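Local coordinates for conserved hypothetical protein NMB0706 (Neisseria meningitidis, PDB 1RV9) that is of unknown function but belongs to the multi-copper polyphenol oxidoreductase laccase family and may be an oxidoreductase, at residues A[121-126]-A[147-152]. Residues are numbered along the deposited sequence; the frame is centred on the assembly and turned at random.
Sequences VLFCDR and QNTIAA
F123 meets T149 and I150 where helix 145-153 packs on one face of the six-stranded mixed sheet, as part of the alpha-beta-beta-alpha architecture. Within 121-126 the ring of F123 is what meets the helix segment. The bond from CA to CB of F123 is directed toward the helix. CG stands anti to the carbonyl carbon, with chi1 at -63°, and this carries the ring out from the sheet to the helix. One side of the ring, CD2 and CE2, lies by the methyl of T149. Both carbons are 3.8 Å from T149 CG2. On the other side, CE1 reaches I150 CG1 at 3.9 Å. CZ, the tip, sits between these two contacts, a little farther from either carbon. Both aliphatic carbons approach the ring obliquely, and the ring thus bridges two consecutive helix residues.

The contact is buried and apolar, and no hydrogen bond crosses it. Backbone bonds from F123 to A132 and from L122 to Y163 tie the strand to its two antiparallel neighbours. A132, A162 and L214 also touch the F123 side chain, so helix 206-217 shares in its packing.

T149 divides its two branches between different tasks. CG2 is turned anti to the backbone N and meets the ring, while OG1 hydrogen-bonds to V145 O one helical turn earlier. The polar end of this buried threonine is therefore satisfied within its own helix. I150 crosses the phenylalanine side chain at about a right angle. Its CB does not aim straight at the strand, and the CG1 branch closes the gap to F123 CE1.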
ATOM      1  N   VAL A 121      -0.675  -2.852  -0.376  1.00  6.17           N
ATOM      2  CA  VAL A 121      -0.749  -4.240  -0.828  1.00  6.72           C
ATOM      3  C   VAL A 121      -0.884  -4.276  -2.346  1.00  5.96           C
ATOM      4  O   VAL A 121      -1.774  -3.642  -2.913  1.00  6.50           O
ATOM      5  CB  VAL A 121      -1.948  -4.992  -0.207  1.00  6.10           C
ATOM      6  CG1 VAL A 121      -1.928  -6.463  -0.651  1.00  5.06           C
ATOM      7  CG2 VAL A 121      -1.889  -4.899   1.307  1.00  6.49           C
ATOM      8  N   LEU A 122       0.017  -5.001  -3.003  1.00  6.79           N
ATOM      9  CA  LEU A 122      -0.026  -5.127  -4.456  1.00  6.72           C
ATOM     10  C   LEU A 122      -0.524  -6.524  -4.794  1.00  7.40           C
ATOM     11  O   LEU A 122      -0.260  -7.466  -4.050  1.00  8.98           O
ATOM     12  CB  LEU A 122       1.364  -4.927  -5.055  1.00  6.26           C
ATOM     13  CG  LEU A 122       2.069  -3.611  -4.713  1.00  6.47           C
ATOM     14  CD1 LEU A 122       3.415  -3.578  -5.431  1.00  7.87           C
ATOM     15  CD2 LEU A 122       1.205  -2.426  -5.135  1.00  8.37           C
ATOM     16  N   PHE A 123      -1.237  -6.649  -5.911  1.00  6.42           N
ATOM     17  CA  PHE A 123      -1.788  -7.937  -6.344  1.00  6.66           C
ATOM     18  C   PHE A 123      -1.529  -8.200  -7.821  1.00  7.54           C
ATOM     19  O   PHE A 123      -1.444  -7.274  -8.622  1.00  6.86           O
ATOM     20  CB  PHE A 123      -3.314  -7.960  -6.189  1.00  7.56           C
ATOM     21  CG  PHE A 123      -3.812  -7.816  -4.782  1.00  8.14           C
ATOM     22  CD1 PHE A 123      -4.158  -8.938  -4.033  1.00 10.80           C
ATOM     23  CD2 PHE A 123      -4.020  -6.554  -4.231  1.00  8.74           C
ATOM     24  CE1 PHE A 123      -4.712  -8.804  -2.759  1.00 10.42           C
ATOM     25  CE2 PHE A 123      -4.572  -6.411  -2.960  1.00 10.52           C
ATOM     26  CZ  PHE A 123      -4.920  -7.539  -2.223  1.00 10.34           C
ATOM     27  N   CYS A 124      -1.432  -9.476  -8.178  1.00  7.21           N
ATOM     28  CA  CYS A 124      -1.288  -9.867  -9.577  1.00  7.62           C
ATOM     29  C   CYS A 124      -1.624 -11.349  -9.637  1.00  8.83           C
ATOM     30  O   CYS A 124      -1.717 -12.000  -8.599  1.00  9.35           O
ATOM     31  CB  CYS A 124       0.135  -9.622 -10.099  1.00  8.11           C
ATOM     32  SG  CYS A 124       1.380 -10.878  -9.689  1.00  8.08           S
ATOM     33  N   ASP A 125      -1.848 -11.866 -10.839  1.00  9.79           N
ATOM     34  CA  ASP A 125      -2.123 -13.291 -10.986  1.00 10.44           C
ATOM     35  C   ASP A 125      -0.883 -13.937 -11.603  1.00 11.35           C
ATOM     36  O   ASP A 125      -0.048 -13.251 -12.199  1.00 10.80           O
ATOM     37  CB  ASP A 125      -3.386 -13.528 -11.835  1.00 11.17           C
ATOM     38  CG  ASP A 125      -3.272 -12.993 -13.245  1.00 13.46           C
ATOM     39  OD1 ASP A 125      -2.581 -11.976 -13.453  1.00 10.37           O
ATOM     40  OD2 ASP A 125      -3.900 -13.587 -14.151  1.00 14.95           O
ATOM     41  N   ARG A 126      -0.751 -15.248 -11.436  1.00 10.80           N
ATOM     42  CA  ARG A 126       0.411 -15.981 -11.941  1.00 12.23           C
ATOM     43  C   ARG A 126       0.655 -15.815 -13.436  1.00 12.21           C
ATOM     44  O   ARG A 126       1.806 -15.778 -13.879  1.00 12.19           O
ATOM     45  CB  ARG A 126       0.266 -17.472 -11.614  1.00 13.64           C
ATOM     46  CG  ARG A 126       0.110 -17.779 -10.130  1.00 17.82           C
ATOM     47  CD  ARG A 126       1.440 -17.785  -9.378  1.00 22.28           C
ATOM     48  NE  ARG A 126       1.227 -17.930  -7.938  1.00 25.03           N
ATOM     49  CZ  ARG A 126       2.189 -18.151  -7.045  1.00 25.73           C
ATOM     50  NH1 ARG A 126       3.454 -18.262  -7.433  1.00 25.74           N
ATOM     51  NH2 ARG A 126       1.887 -18.255  -5.757  1.00 26.89           N
ATOM     52  N   GLN A 147     -10.581  -7.483   0.368  1.00  9.21           N
ATOM     53  CA  GLN A 147     -11.598  -8.365  -0.195  1.00  9.03           C
ATOM     54  C   GLN A 147     -12.241  -7.730  -1.424  1.00  9.88           C
ATOM     55  O   GLN A 147     -12.484  -8.409  -2.421  1.00 10.63           O
ATOM     56  CB  GLN A 147     -12.681  -8.695   0.844  1.00  9.00           C
ATOM     57  CG  GLN A 147     -12.189  -9.493   2.048  1.00  9.31           C
ATOM     58  CD  GLN A 147     -11.770  -8.612   3.208  1.00 11.93           C
ATOM     59  OE1 GLN A 147     -10.994  -7.671   3.040  1.00 10.50           O
ATOM     60  NE2 GLN A 147     -12.277  -8.920   4.397  1.00 11.41           N
ATOM     61  N   ASN A 148     -12.509  -6.427  -1.363  1.00  9.12           N
ATOM     62  CA  ASN A 148     -13.120  -5.737  -2.497  1.00  8.84           C
ATOM     63  C   ASN A 148     -12.164  -5.665  -3.686  1.00  8.79           C
ATOM     64  O   ASN A 148     -12.588  -5.734  -4.842  1.00  8.03           O
ATOM     65  CB  ASN A 148     -13.558  -4.322  -2.107  1.00  9.97           C
ATOM     66  CG  ASN A 148     -14.686  -4.320  -1.099  1.00 11.77           C
ATOM     67  OD1 ASN A 148     -15.369  -5.329  -0.917  1.00 13.59           O
ATOM     68  ND2 ASN A 148     -14.897  -3.183  -0.447  1.00 12.86           N
ATOM     69  N   THR A 149     -10.874  -5.521  -3.406  1.00  8.64           N
ATOM     70  CA  THR A 149      -9.884  -5.455  -4.476  1.00  9.06           C
ATOM     71  C   THR A 149      -9.803  -6.807  -5.177  1.00  8.36           C
ATOM     72  O   THR A 149      -9.811  -6.890  -6.405  1.00  9.20           O
ATOM     73  CB  THR A 149      -8.502  -5.074  -3.921  1.00  7.91           C
ATOM     74  OG1 THR A 149      -8.584  -3.777  -3.316  1.00  7.73           O
ATOM     75  CG2 THR A 149      -7.459  -5.046  -5.045  1.00  8.56           C
ATOM     76  N   ILE A 150      -9.736  -7.868  -4.383  1.00  8.63           N
ATOM     77  CA  ILE A 150      -9.671  -9.222  -4.916  1.00  9.12           C
ATOM     78  C   ILE A 150     -10.866  -9.485  -5.832  1.00  9.14           C
ATOM     79  O   ILE A 150     -10.718 -10.038  -6.925  1.00  9.82           O
ATOM     80  CB  ILE A 150      -9.656 -10.245  -3.753  1.00  7.99           C
ATOM     81  CG1 ILE A 150      -8.304 -10.180  -3.037  1.00  9.35           C
ATOM     82  CG2 ILE A 150      -9.947 -11.649  -4.267  1.00 10.06           C
ATOM     83  CD1 ILE A 150      -8.284 -10.872  -1.690  1.00  9.24           C
ATOM     84  N   ALA A 151     -12.050  -9.078  -5.388  1.00 10.40           N
ATOM     85  CA  ALA A 151     -13.262  -9.277  -6.173  1.00 11.01           C
ATOM     86  C   ALA A 151     -13.214  -8.515  -7.491  1.00 11.85           C
ATOM     87  O   ALA A 151     -13.608  -9.038  -8.537  1.00 13.20           O
ATOM     88  CB  ALA A 151     -14.482  -8.841  -5.372  1.00 12.87           C
ATOM     89  N   ALA A 152     -12.723  -7.280  -7.441  1.00 10.34           N
ATOM     90  CA  ALA A 152     -12.653  -6.443  -8.631  1.00 11.34           C
ATOM     91  C   ALA A 152     -11.692  -6.951  -9.701  1.00 12.13           C
ATOM     92  O   ALA A 152     -11.842  -6.631 -10.879  1.00 14.00           O
ATOM     93  CB  ALA A 152     -12.283  -5.021  -8.236  1.00 11.84           C
TER